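PDB 2WAC: staphylococcal nuclease domain-containing protein 1 from Drosophila melanogaster, which cleaves both DNA and RNA as an endonuclease, associates with the RNA-induced silencing complex and binds peptides carrying symmetrically dimethylated arginine through its Tudor domain. Local coordinates for residues I8-T13 against F19-E24; S27-L32 against I86-K91; V83-I86 against K91-L94; Q175-G180 against K200-A205. All coordinates share one frame; numbering follows the deposited sequence.

How the contacts relate
This construct is the extended Tudor region, a Tudor sheet joined to a nuclease-like domain. Contact 1 lies in the nuclease-like sheet and contact 3 in the Tudor sheet, their centres about 16 Å apart. Contact 2 bridges them: its loop, mostly inside the region involved in dimethylarginine binding, meets contact 1 through Thr-10 OG1 to Tyr-88 O and Gln-21 NE2 to Asp-87 O, both 2.7 Å and probable hydrogen bonds. It shares Ile-86 and Lys-91 with contact 3, where Asn-90 O lies 2.9 Å from Tyr-85 N. Contact 4 is remote, its centre about 34 Å from that of contact 2 and about 25 Å from that of contact 1.

Contact 1 (I8-T13 against F19-E24); sequences IVTEIT and FAQSVE
Thr-10 and Glu-11 together face Phe-19, a classic beta bulge in the antiparallel hairpin of strands 5-12 and 17-22, part of a five-stranded sheet consistent with the OB fold of staphylococcal nuclease domains. The evidence is a one-residue shift in register, with Thr-10 N donating to Phe-19 O at 2.9 Å and Phe-19 N to Glu-11 O at 2.8 Å. The buried face is that of Val-9 and Ala-20, a non-hydrogen-bonded pair with CA atoms spaced 4.3 Å; Val-9 CG1 lies 3.7 Å from Phe-19 O, and Val-141 of helix 127-141 packs on Val-9. On the face that carries Gln-21 and Phe-19, the Gln-21 amide, its NE2 bonded to Asp-87 O, is met by Thr-10 CG2, 3.4 Å from CD. Placed between backbone N and carbonyl carbon (chi1 55°), Thr-10 OG1 bonds to Tyr-88 O. An alanine here is likely to leave that carbonyl without its hydroxyl partner and the Gln-21 amide without the methyl packed against it. Packing is looser at the partly exposed end, where Val-23 CG2 meets Ile-8 CG1 at 4.0 Å. Beyond the bulge, Thr-13 CG2 approaches the Phe-19 ring at its edge, 4.4 Å from CE1.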
# COMPACT_ATOMS: atom_id res chain seq x y z
N ILE A 8 7.94 0.59 -6.50
CA ILE A 8 8.38 -0.23 -5.37
C ILE A 8 7.23 -0.31 -4.37
O ILE A 8 6.67 0.71 -3.98
CB ILE A 8 9.64 0.37 -4.68
CG1 ILE A 8 10.87 0.21 -5.58
CG2 ILE A 8 9.87 -0.27 -3.31
CD1 ILE A 8 12.05 1.08 -5.19
N VAL A 9 6.86 -1.53 -3.98
CA VAL A 9 5.78 -1.72 -3.01
C VAL A 9 6.32 -1.53 -1.59
O VAL A 9 7.22 -2.25 -1.16
CB VAL A 9 5.09 -3.10 -3.17
CG1 VAL A 9 3.99 -3.28 -2.12
CG2 VAL A 9 4.50 -3.24 -4.57
N THR A 10 5.76 -0.55 -0.88
CA THR A 10 6.29 -0.12 0.41
C THR A 10 5.45 -0.55 1.62
O THR A 10 5.97 -0.64 2.74
CB THR A 10 6.53 1.41 0.45
OG1 THR A 10 5.33 2.10 0.10
CG2 THR A 10 7.64 1.79 -0.51
N GLU A 11 4.17 -0.83 1.40
CA GLU A 11 3.27 -1.26 2.47
C GLU A 11 2.16 -2.16 1.93
O GLU A 11 1.58 -1.88 0.88
CB GLU A 11 2.66 -0.04 3.19
CG GLU A 11 1.73 -0.36 4.37
CD GLU A 11 2.46 -0.83 5.62
OE1 GLU A 11 3.71 -0.75 5.68
OE2 GLU A 11 1.78 -1.29 6.56
N ILE A 12 1.87 -3.23 2.66
CA ILE A 12 0.74 -4.11 2.34
C ILE A 12 -0.20 -4.20 3.55
O ILE A 12 0.25 -4.37 4.68
CB ILE A 12 1.21 -5.53 1.90
CG1 ILE A 12 2.11 -5.43 0.67
CG2 ILE A 12 0.02 -6.44 1.61
CD1 ILE A 12 3.14 -6.52 0.56
N THR A 13 -1.50 -4.06 3.29
CA THR A 13 -2.51 -4.11 4.34
C THR A 13 -3.15 -5.49 4.42
O THR A 13 -2.88 -6.36 3.57
CB THR A 13 -3.62 -3.04 4.13
OG1 THR A 13 -4.48 -3.45 3.05
CG2 THR A 13 -3.02 -1.67 3.83
N PHE A 19 0.54 -0.02 -0.87
CA PHE A 19 1.06 1.29 -1.24
C PHE A 19 2.32 1.11 -2.08
O PHE A 19 3.17 0.28 -1.77
CB PHE A 19 1.39 2.12 0.01
CG PHE A 19 0.17 2.63 0.73
CD1 PHE A 19 -0.59 1.78 1.54
CD2 PHE A 19 -0.20 3.96 0.64
CE1 PHE A 19 -1.71 2.26 2.22
CE2 PHE A 19 -1.31 4.45 1.31
CZ PHE A 19 -2.07 3.59 2.10
N ALA A 20 2.42 1.91 -3.14
CA ALA A 20 3.57 1.86 -4.02
C ALA A 20 4.17 3.25 -4.25
O ALA A 20 3.45 4.23 -4.36
CB ALA A 20 3.19 1.22 -5.35
N GLN A 21 5.50 3.30 -4.30
CA GLN A 21 6.23 4.51 -4.68
C GLN A 21 6.67 4.39 -6.13
O GLN A 21 7.03 3.31 -6.59
CB GLN A 21 7.48 4.69 -3.81
CG GLN A 21 7.22 5.06 -2.36
CD GLN A 21 8.47 4.95 -1.49
OE1 GLN A 21 9.48 4.37 -1.90
NE2 GLN A 21 8.40 5.49 -0.28
N SER A 22 6.66 5.51 -6.85
CA SER A 22 7.22 5.58 -8.20
C SER A 22 8.75 5.56 -8.12
O SER A 22 9.35 6.28 -7.32
CB SER A 22 6.74 6.86 -8.89
OG SER A 22 7.40 7.06 -10.13
N VAL A 23 9.38 4.73 -8.95
CA VAL A 23 10.85 4.60 -8.95
C VAL A 23 11.56 5.91 -9.35
O VAL A 23 12.60 6.25 -8.79
CB VAL A 23 11.34 3.38 -9.80
CG1 VAL A 23 12.85 3.43 -10.04
CG2 VAL A 23 10.96 2.08 -9.11
N GLU A 24 10.97 6.65 -10.29
CA GLU A 24 11.57 7.91 -10.75
C GLU A 24 11.33 9.09 -9.81
O GLU A 24 11.82 10.20 -10.06
CB GLU A 24 11.14 8.24 -12.19
CG GLU A 24 9.70 8.69 -12.36
CD GLU A 24 9.53 9.67 -13.52
OE1 GLU A 24 10.08 10.79 -13.44
OE2 GLU A 24 8.84 9.32 -14.50

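Contact 2 (S27-L32 against I86-K91); sequences SKLESL and IDYGNK
Leu-29 carries this contact, reaching from helix 26-42 to the loop after strand 80-85 and dividing its two methyls between Asp-87 and Tyr-88. With CB already pointing at the loop, CG opposite the backbone N (chi1 174°) carries the two methyls on to it. CD1 lies against the base of Asp-87, 3.6 Å from CB, and also 3.8 Å from OD2, so the aliphatic part of the acid and one flank of its carboxylate share the methyl. CD2 serves the outer end of Tyr-88, 3.9 Å from OH and 4.1 Å from CZ, meeting the ring obliquely. On the leucine side only the methyls touch, and they meet polar atoms as well as carbons; CD2 with Tyr-88 CZ is the apolar pair on the tyrosine. The buried Asp-87 carboxylate has its mates elsewhere: OD1 forms a salt bridge with Arg-70 and accepts a hydrogen bond from Tyr-112 N, which probably limits the rotation of the carboxylate. Gln-21 of strand 17-22 also packs on Leu-29. The arrangement is that of an interdomain junction: the helix leading from the nuclease-like sheet leans on a Tudor strand-connecting loop that lies largely within the region involved in dimethylarginine binding.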
# COMPACT_ATOMS: atom_id res chain seq x y z
N SER A 27 14.47 9.97 -5.81
CA SER A 27 15.38 11.07 -5.45
C SER A 27 14.64 12.26 -4.84
O SER A 27 15.18 12.96 -3.99
CB SER A 27 16.19 11.52 -6.67
OG SER A 27 15.34 12.03 -7.69
N LYS A 28 13.40 12.48 -5.30
CA LYS A 28 12.55 13.54 -4.76
C LYS A 28 12.24 13.35 -3.28
O LYS A 28 12.34 14.30 -2.49
CB LYS A 28 11.25 13.64 -5.57
CG LYS A 28 11.31 14.57 -6.78
CD LYS A 28 11.26 16.04 -6.36
CE LYS A 28 10.98 16.94 -7.56
NZ LYS A 28 10.89 18.37 -7.14
N LEU A 29 11.86 12.13 -2.90
CA LEU A 29 11.56 11.80 -1.51
C LEU A 29 12.82 11.82 -0.64
O LEU A 29 12.79 12.34 0.49
CB LEU A 29 10.87 10.43 -1.41
CG LEU A 29 10.61 9.86 -0.01
CD1 LEU A 29 9.65 10.73 0.79
CD2 LEU A 29 10.11 8.43 -0.08
N GLU A 30 13.90 11.25 -1.17
CA GLU A 30 15.20 11.23 -0.51
C GLU A 30 15.65 12.63 -0.09
O GLU A 30 16.12 12.83 1.03
CB GLU A 30 16.23 10.57 -1.44
CG GLU A 30 17.69 10.84 -1.12
CD GLU A 30 18.59 10.66 -2.33
OE1 GLU A 30 18.72 9.51 -2.82
OE2 GLU A 30 19.17 11.66 -2.79
N SER A 31 15.49 13.58 -1.01
CA SER A 31 15.83 14.99 -0.77
C SER A 31 14.93 15.64 0.28
O SER A 31 15.42 16.37 1.15
CB SER A 31 15.78 15.77 -2.08
OG SER A 31 16.00 17.15 -1.87
N LEU A 32 13.63 15.38 0.19
CA LEU A 32 12.64 15.90 1.14
C LEU A 32 12.91 15.42 2.57
O LEU A 32 12.89 16.21 3.51
CB LEU A 32 11.21 15.51 0.71
CG LEU A 32 9.98 16.19 1.33
CD1 LEU A 32 8.78 16.08 0.41
CD2 LEU A 32 9.63 15.61 2.70
N ILE A 86 2.24 9.39 4.75
CA ILE A 86 1.80 9.56 3.36
C ILE A 86 2.83 9.20 2.28
O ILE A 86 2.47 8.98 1.12
CB ILE A 86 1.24 10.99 3.09
CG1 ILE A 86 2.28 12.07 3.44
CG2 ILE A 86 -0.08 11.21 3.83
CD1 ILE A 86 2.09 13.39 2.70
N ASP A 87 4.10 9.15 2.66
CA ASP A 87 5.16 8.85 1.70
C ASP A 87 5.56 7.37 1.70
O ASP A 87 6.40 6.95 0.90
CB ASP A 87 6.37 9.76 1.94
CG ASP A 87 6.05 11.23 1.72
OD1 ASP A 87 5.27 11.54 0.79
OD2 ASP A 87 6.57 12.07 2.46
N TYR A 88 4.93 6.59 2.59
CA TYR A 88 5.27 5.17 2.77
C TYR A 88 4.06 4.24 2.82
O TYR A 88 4.09 3.16 2.22
CB TYR A 88 6.14 4.98 4.03
CG TYR A 88 7.44 5.74 3.95
CD1 TYR A 88 8.56 5.17 3.35
CD2 TYR A 88 7.54 7.04 4.44
CE1 TYR A 88 9.76 5.87 3.26
CE2 TYR A 88 8.73 7.75 4.35
CZ TYR A 88 9.83 7.16 3.76
OH TYR A 88 11.01 7.87 3.68
N GLY A 89 3.01 4.64 3.53
CA GLY A 89 1.77 3.88 3.55
C GLY A 89 1.36 3.25 4.87
O GLY A 89 0.22 2.81 5.01
N ASN A 90 2.29 3.18 5.82
CA ASN A 90 1.94 2.66 7.15
C ASN A 90 1.17 3.68 7.99
O ASN A 90 1.27 4.89 7.79
CB ASN A 90 3.18 2.14 7.90
CG ASN A 90 4.25 3.21 8.09
OD1 ASN A 90 4.61 3.92 7.15
ND2 ASN A 90 4.77 3.31 9.31
N LYS A 91 0.38 3.15 8.93
CA LYS A 91 -0.40 3.96 9.86
C LYS A 91 -0.03 3.58 11.28
O LYS A 91 0.40 2.46 11.54
CB LYS A 91 -1.90 3.68 9.68
CG LYS A 91 -2.52 4.15 8.39
CD LYS A 91 -4.00 3.77 8.38
CE LYS A 91 -4.75 4.36 7.20
NZ LYS A 91 -4.41 3.70 5.92

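Contact 3 (V83-I86 against K91-L94); sequences VLYI and KETL
Tyr-85 and Glu-92 meet through their polar ends, the phenol OH donating to Glu-92 OE2 at 2.6 Å. The carboxylate oxygen lies at the edge of the ring, near its plane, but the two flat groups are turned 59° against each other. The hydroxyl comes to OE2 from its anti side, only 16° out of the carboxylate plane. Glu-92 gets there by setting CG between its backbone N and carbonyl carbon (chi1 82°) and then running extended, while its other oxygen, OE1, bonds to Thr-63 OG1. An alanine in its place would probably leave both the Tyr-85 and Thr-63 hydroxyls without this acceptor and the phenol freer to shift. Leu-94 CD2 packs against the phenol oxygen, 3.7 Å from Tyr-85 OH. This is a beta hairpin of the Tudor domain, with residues 83-86 inside the region involved in dimethylarginine binding, so the Tyr-85 to Glu-92 bond probably helps to hold that ring in place. Val-83 and Glu-92 form an antiparallel hydrogen-bonded pair, with Val-83 N to Glu-92 O at 3.0 Å and Glu-92 N to Val-83 O at 3.1 Å. On the opposite face of the hairpin, in the non-hydrogen-bonded pair, Leu-84 CD1 rests 3.8 Å from Lys-91 CG. Outward, the Tyr-85 ring meets that of Phe-62 and touches Ala-60 of strand 57-61. Strand 91-95 is an outermost strand of the antiparallel Tudor sheet, and strand 80-85 lies between it and strand 68-77, whose Glu-74 touches both Leu-84 and Lys-91.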
# COMPACT_ATOMS: atom_id res chain seq x y z
N VAL A 83 -2.57 8.46 12.53
CA VAL A 83 -1.96 9.10 11.37
C VAL A 83 -1.56 8.11 10.28
O VAL A 83 -1.30 6.94 10.56
CB VAL A 83 -0.73 9.99 11.76
CG1 VAL A 83 -1.11 11.02 12.82
CG2 VAL A 83 0.47 9.14 12.22
N LEU A 84 -1.54 8.59 9.04
CA LEU A 84 -1.03 7.84 7.90
C LEU A 84 0.27 8.50 7.44
O LEU A 84 0.30 9.70 7.18
CB LEU A 84 -2.05 7.84 6.75
CG LEU A 84 -1.54 7.44 5.35
CD1 LEU A 84 -1.25 5.94 5.26
CD2 LEU A 84 -2.51 7.87 4.25
N TYR A 85 1.33 7.71 7.35
CA TYR A 85 2.60 8.20 6.82
C TYR A 85 2.54 8.21 5.29
O TYR A 85 2.75 7.19 4.64
CB TYR A 85 3.78 7.39 7.37
CG TYR A 85 3.92 7.55 8.87
CD1 TYR A 85 4.54 8.68 9.40
CD2 TYR A 85 3.42 6.59 9.75
CE1 TYR A 85 4.66 8.85 10.78
CE2 TYR A 85 3.53 6.75 11.13
CZ TYR A 85 4.16 7.89 11.64
OH TYR A 85 4.28 8.06 13.00
N ILE A 86 2.24 9.39 4.75
CA ILE A 86 1.80 9.56 3.36
C ILE A 86 2.83 9.20 2.28
O ILE A 86 2.47 8.98 1.12
CB ILE A 86 1.24 10.99 3.09
CG1 ILE A 86 2.28 12.07 3.44
CG2 ILE A 86 -0.08 11.21 3.83
CD1 ILE A 86 2.09 13.39 2.70
N LYS A 91 0.38 3.15 8.93
CA LYS A 91 -0.40 3.96 9.86
C LYS A 91 -0.03 3.58 11.28
O LYS A 91 0.40 2.46 11.54
CB LYS A 91 -1.90 3.68 9.68
CG LYS A 91 -2.52 4.15 8.39
CD LYS A 91 -4.00 3.77 8.38
CE LYS A 91 -4.75 4.36 7.20
NZ LYS A 91 -4.41 3.70 5.92
N GLU A 92 -0.20 4.52 12.21
CA GLU A 92 -0.13 4.21 13.64
C GLU A 92 -0.95 5.19 14.50
O GLU A 92 -1.23 6.32 14.08
CB GLU A 92 1.32 4.14 14.14
CG GLU A 92 1.97 5.49 14.46
CD GLU A 92 3.37 5.35 15.06
OE1 GLU A 92 3.64 4.34 15.74
OE2 GLU A 92 4.19 6.26 14.84
N THR A 93 -1.32 4.73 15.69
CA THR A 93 -1.93 5.58 16.70
C THR A 93 -0.86 6.05 17.69
O THR A 93 -0.07 5.25 18.20
CB THR A 93 -3.11 4.88 17.41
OG1 THR A 93 -4.10 4.51 16.43
CG2 THR A 93 -3.76 5.79 18.44
N LEU A 94 -0.88 7.35 17.96
CA LEU A 94 0.26 8.09 18.47
C LEU A 94 -0.18 9.23 19.40
O LEU A 94 -1.17 9.89 19.10
CB LEU A 94 0.99 8.70 17.26
CG LEU A 94 2.41 9.20 17.48
CD1 LEU A 94 3.19 8.10 18.16
CD2 LEU A 94 3.08 9.61 16.18

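Contact 4 (Q175-G180 against K200-A205); sequences QLVAEG and KAAQEA
Val-177 CG1 sits directly on the backbone of helix 193-208, 3.4 Å from Gln-203 N and 3.6 Å from Gln-203 CA. The same methyl touches Gln-203 CB at 3.8 Å and Ala-202 CB at 3.9 Å, so a single branch of the valine accounts for most of the side-chain contact. It is set there by a first torsion that puts CG1 opposite the backbone N (chi1 -179°). Beside it, the small residues let the chains approach closely: the CA atoms of Ala-178 and Ala-202 are 4.7 Å apart, and their CB atoms 4.3 Å. Ala-202 points its CB toward helix 172-178 and is buried, whereas Ala-178 is partly exposed, so the contact opens on that flank. Every touch between the two segments is van der Waals in kind.

In the next shell, Val-182 packs on Val-177 and also on Leu-176, which in turn reaches Phe-137 and Asp-140 of helix 127-141. Gln-203 runs extended past its CG and uses OE1 to accept from Ala-184 N, tying helix 193-208 to the short strand 183-184. Helix 172-178 stops just beyond the contact: Gly-180 adopts a positive phi of 72°, and its N bonds back to Val-177 O at 2.9 Å. Its backbone is also hydrogen-bonded to Ile-213, in the segment following helix 193-208. The whole is a close helix-helix packing in which one valine methyl sits on the neighbouring backbone beside a pair of alanines, with a Schellman motif ending the first helix, in the nuclease-like part of the chain.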
# COMPACT_ATOMS: atom_id res chain seq x y z
N GLN A 175 -0.77 -15.31 -9.85
CA GLN A 175 0.04 -16.40 -9.31
C GLN A 175 -0.49 -16.86 -7.95
O GLN A 175 -0.49 -18.06 -7.65
CB GLN A 175 1.51 -16.00 -9.21
CG GLN A 175 2.46 -17.19 -8.99
CD GLN A 175 3.92 -16.79 -8.99
OE1 GLN A 175 4.37 -16.02 -8.14
NE2 GLN A 175 4.68 -17.32 -9.94
N LEU A 176 -0.95 -15.91 -7.13
CA LEU A 176 -1.60 -16.22 -5.85
C LEU A 176 -2.85 -17.08 -6.06
O LEU A 176 -3.11 -18.01 -5.28
CB LEU A 176 -1.97 -14.94 -5.09
CG LEU A 176 -0.89 -13.97 -4.59
CD1 LEU A 176 -1.54 -12.79 -3.89
CD2 LEU A 176 0.10 -14.66 -3.66
N VAL A 177 -3.61 -16.76 -7.10
CA VAL A 177 -4.79 -17.54 -7.50
C VAL A 177 -4.38 -18.95 -7.97
O VAL A 177 -4.94 -19.94 -7.49
CB VAL A 177 -5.62 -16.80 -8.59
CG1 VAL A 177 -6.85 -17.61 -8.99
CG2 VAL A 177 -6.04 -15.42 -8.11
N ALA A 178 -3.41 -19.02 -8.88
CA ALA A 178 -2.94 -20.30 -9.43
C ALA A 178 -2.34 -21.23 -8.37
O ALA A 178 -2.39 -22.45 -8.51
CB ALA A 178 -1.95 -20.06 -10.56
N GLU A 179 -1.77 -20.64 -7.32
CA GLU A 179 -1.22 -21.39 -6.19
C GLU A 179 -2.28 -21.80 -5.17
O GLU A 179 -1.98 -22.50 -4.20
CB GLU A 179 -0.11 -20.59 -5.51
CG GLU A 179 1.20 -20.54 -6.29
CD GLU A 179 2.16 -19.48 -5.78
OE1 GLU A 179 1.74 -18.60 -4.99
OE2 GLU A 179 3.34 -19.53 -6.17
N GLY A 180 -3.52 -21.36 -5.39
CA GLY A 180 -4.64 -21.72 -4.52
C GLY A 180 -4.62 -21.04 -3.16
O GLY A 180 -5.09 -21.61 -2.18
N LYS A 200 -10.26 -16.65 -13.34
CA LYS A 200 -11.19 -17.76 -13.11
C LYS A 200 -10.59 -19.11 -13.50
O LYS A 200 -10.72 -20.09 -12.76
CB LYS A 200 -12.49 -17.53 -13.90
CG LYS A 200 -13.41 -16.49 -13.29
CD LYS A 200 -14.23 -17.09 -12.16
CE LYS A 200 -14.09 -16.24 -10.90
NZ LYS A 200 -14.44 -17.04 -9.69
N ALA A 201 -9.94 -19.16 -14.66
CA ALA A 201 -9.27 -20.36 -15.15
C ALA A 201 -8.12 -20.79 -14.23
O ALA A 201 -7.91 -21.98 -14.00
CB ALA A 201 -8.77 -20.15 -16.57
N ALA A 202 -7.37 -19.81 -13.72
CA ALA A 202 -6.30 -20.06 -12.76
C ALA A 202 -6.83 -20.68 -11.47
O ALA A 202 -6.25 -21.64 -10.95
CB ALA A 202 -5.53 -18.77 -12.47
N GLN A 203 -7.95 -20.14 -10.97
CA GLN A 203 -8.62 -20.69 -9.79
C GLN A 203 -9.04 -22.14 -10.03
O GLN A 203 -8.86 -23.00 -9.16
CB GLN A 203 -9.84 -19.85 -9.40
CG GLN A 203 -10.65 -20.44 -8.25
CD GLN A 203 -11.85 -19.60 -7.86
OE1 GLN A 203 -11.72 -18.61 -7.15
NE2 GLN A 203 -13.03 -20.01 -8.32
N GLU A 204 -9.58 -22.39 -11.22
CA GLU A 204 -10.01 -23.73 -11.63
C GLU A 204 -8.86 -24.73 -11.69
O GLU A 204 -9.03 -25.89 -11.31
CB GLU A 204 -10.72 -23.67 -12.98
CG GLU A 204 -12.24 -23.71 -12.88
CD GLU A 204 -12.75 -25.00 -12.28
OE1 GLU A 204 -12.33 -26.09 -12.74
OE2 GLU A 204 -13.58 -24.94 -11.35
N ALA A 205 -7.71 -24.28 -12.18
CA ALA A 205 -6.51 -25.11 -12.27
C ALA A 205 -6.03 -25.51 -10.87
O ALA A 205 -5.66 -26.67 -10.64
CB ALA A 205 -5.42 -24.39 -13.03